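Local structure of DNA processing protein DprA (Streptococcus pneumoniae, 3UQZ) at residues A[69-74]-A[168-173]. The protein binds single-stranded DNA cooperatively, shields it from nucleases and helps load the recombinase RecA onto it during natural transformation. Sequence-based numbering, arbitrary orientation.
Sequences QKFPSF and GLDVFY
Phe71 lays one face of its ring on the side chain of Leu169, and this is where the two segments pack closely. Leu169 CB stands 3.6 Å from the centroid of the Phe71 ring and only 4° off the ring normal, a CH-pi contact centred on the face. The two side chains run past each other in opposite directions, which brings Leu169 CD1 back to the root of the aromatic, 3.8 Å from Phe71 CB. At the far end of the ring, Asp170 CB meets the edge in its plane, 3.9 Å from Phe71 CZ. Leu169 is buried, and its side chain also touches Val190 and Ser192 of strand 189-192. In the Rossmann-like domain of DprA, residues 69-74 lead into strand 73-75, the outermost strand on one side of the sheet within the chain, while 168-173 belong to the loop between strand 161-164 and helix 178-187. That loop makes a type I turn from Gly168 to Val171, closed by a bond from Val171 N to Gly168 O, 3.0 Å long, and the turn presents Leu169 and Asp170 side by side. Toward solvent the contact thins to a single salt bridge. Lys70, exposed, reaches out with CG anti to its backbone N (chi1 -162°) and the chain extended beyond, crossing the Asp170 side chain at about a right angle. Its NZ donates to the anti lone pair of Asp170 OD2 at 2.6 Å. The other oxygen, Asp170 OD1, accepts a hydrogen bond from the backbone N of Gly197.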
loop_
_atom_site.group_PDB
_atom_site.type_symbol
_atom_site.label_atom_id
_atom_site.label_comp_id
_atom_site.label_asym_id
_atom_site.label_seq_id
_atom_site.Cartn_x
_atom_site.Cartn_y
_atom_site.Cartn_z
ATOM N N GLN A 69 -32.109 -33.331 11.138
ATOM C CA GLN A 69 -32.090 -33.994 9.833
ATOM C C GLN A 69 -32.607 -33.171 8.643
ATOM O O GLN A 69 -32.387 -33.578 7.497
ATOM C CB GLN A 69 -32.737 -35.387 9.917
ATOM C CG GLN A 69 -31.852 -36.395 10.655
ATOM C CD GLN A 69 -32.525 -37.711 10.916
ATOM O OE1 GLN A 69 -33.724 -37.786 11.201
ATOM N NE2 GLN A 69 -31.747 -38.781 10.886
ATOM N N LYS A 70 -33.232 -31.991 8.907
ATOM C CA LYS A 70 -33.760 -31.088 7.868
ATOM C C LYS A 70 -32.703 -30.734 6.812
ATOM O O LYS A 70 -33.010 -30.747 5.627
ATOM C CB LYS A 70 -34.381 -29.819 8.477
ATOM C CG LYS A 70 -35.299 -29.098 7.512
ATOM C CD LYS A 70 -35.602 -27.673 7.919
ATOM C CE LYS A 70 -36.778 -27.154 7.128
ATOM N NZ LYS A 70 -37.131 -25.766 7.502
ATOM N N PHE A 71 -31.465 -30.448 7.244
ATOM C CA PHE A 71 -30.333 -30.165 6.360
ATOM C C PHE A 71 -29.183 -31.096 6.746
ATOM O O PHE A 71 -28.983 -31.324 7.952
ATOM C CB PHE A 71 -29.885 -28.685 6.453
ATOM C CG PHE A 71 -30.910 -27.684 5.974
ATOM C CD1 PHE A 71 -31.160 -27.513 4.615
ATOM C CD2 PHE A 71 -31.639 -26.922 6.879
ATOM C CE1 PHE A 71 -32.126 -26.602 4.176
ATOM C CE2 PHE A 71 -32.592 -26.002 6.436
ATOM C CZ PHE A 71 -32.819 -25.839 5.088
ATOM N N PRO A 72 -28.401 -31.623 5.760
ATOM C CA PRO A 72 -27.269 -32.502 6.111
ATOM C C PRO A 72 -26.184 -31.768 6.902
ATOM O O PRO A 72 -26.219 -30.539 7.009
ATOM C CB PRO A 72 -26.756 -32.999 4.748
ATOM C CG PRO A 72 -27.195 -31.976 3.786
ATOM C CD PRO A 72 -28.493 -31.432 4.297
ATOM N N SER A 73 -25.231 -32.525 7.473
ATOM C CA SER A 73 -24.170 -31.951 8.289
ATOM C C SER A 73 -22.922 -32.815 8.307
ATOM O O SER A 73 -22.917 -33.926 7.773
ATOM C CB SER A 73 -24.671 -31.726 9.719
ATOM O OG SER A 73 -25.215 -32.906 10.290
ATOM N N PHE A 74 -21.850 -32.274 8.898
ATOM C CA PHE A 74 -20.562 -32.919 9.141
ATOM C C PHE A 74 -19.925 -32.248 10.350
ATOM O O PHE A 74 -20.192 -31.069 10.609
ATOM C CB PHE A 74 -19.638 -32.909 7.904
ATOM C CG PHE A 74 -19.102 -31.564 7.458
ATOM C CD1 PHE A 74 -17.854 -31.117 7.887
ATOM C CD2 PHE A 74 -19.839 -30.749 6.596
ATOM C CE1 PHE A 74 -17.366 -29.864 7.500
ATOM C CE2 PHE A 74 -19.346 -29.498 6.203
ATOM C CZ PHE A 74 -18.111 -29.069 6.652
ATOM N N GLY A 168 -29.970 -19.682 9.635
ATOM C CA GLY A 168 -30.296 -21.060 9.295
ATOM C C GLY A 168 -30.327 -21.165 7.781
ATOM O O GLY A 168 -30.493 -20.137 7.095
ATOM N N LEU A 169 -30.163 -22.393 7.237
ATOM C CA LEU A 169 -30.139 -22.635 5.787
ATOM C C LEU A 169 -31.480 -22.372 5.054
ATOM O O LEU A 169 -31.516 -22.378 3.820
ATOM C CB LEU A 169 -29.543 -24.021 5.448
ATOM C CG LEU A 169 -28.056 -24.221 5.798
ATOM C CD1 LEU A 169 -27.728 -25.654 5.908
ATOM C CD2 LEU A 169 -27.131 -23.560 4.784
ATOM N N ASP A 170 -32.560 -22.104 5.818
ATOM C CA ASP A 170 -33.914 -21.803 5.326
ATOM C C ASP A 170 -34.269 -20.330 5.583
ATOM O O ASP A 170 -35.426 -19.917 5.398
ATOM C CB ASP A 170 -34.960 -22.741 5.980
ATOM C CG ASP A 170 -34.895 -22.897 7.498
ATOM O OD1 ASP A 170 -34.029 -22.244 8.138
ATOM O OD2 ASP A 170 -35.670 -23.705 8.039
ATOM N N VAL A 171 -33.260 -19.551 6.032
ATOM C CA VAL A 171 -33.354 -18.123 6.347
ATOM C C VAL A 171 -32.411 -17.353 5.404
ATOM O O VAL A 171 -31.324 -17.834 5.075
ATOM C CB VAL A 171 -33.092 -17.840 7.855
ATOM C CG1 VAL A 171 -33.128 -16.343 8.170
ATOM C CG2 VAL A 171 -34.079 -18.604 8.738
ATOM N N PHE A 172 -32.838 -16.167 4.953
ATOM C CA PHE A 172 -32.065 -15.412 3.990
ATOM C C PHE A 172 -31.670 -14.031 4.477
ATOM O O PHE A 172 -32.545 -13.213 4.754
ATOM C CB PHE A 172 -32.804 -15.391 2.629
ATOM C CG PHE A 172 -33.150 -16.780 2.125
ATOM C CD1 PHE A 172 -32.235 -17.515 1.376
ATOM C CD2 PHE A 172 -34.359 -17.382 2.465
ATOM C CE1 PHE A 172 -32.528 -18.816 0.965
ATOM C CE2 PHE A 172 -34.647 -18.687 2.059
ATOM C CZ PHE A 172 -33.734 -19.392 1.303
ATOM N N TYR A 173 -30.355 -13.777 4.631
ATOM C CA TYR A 173 -29.866 -12.461 5.044
ATOM C C TYR A 173 -28.637 -12.015 4.247
ATOM O O TYR A 173 -27.620 -12.701 4.282
ATOM C CB TYR A 173 -29.639 -12.342 6.564
ATOM C CG TYR A 173 -29.220 -10.948 6.995
ATOM C CD1 TYR A 173 -30.166 -9.978 7.313
ATOM C CD2 TYR A 173 -27.874 -10.595 7.068
ATOM C CE1 TYR A 173 -29.787 -8.696 7.700
ATOM C CE2 TYR A 173 -27.483 -9.311 7.442
ATOM C CZ TYR A 173 -28.444 -8.363 7.757
ATOM O OH TYR A 173 -28.066 -7.097 8.136
#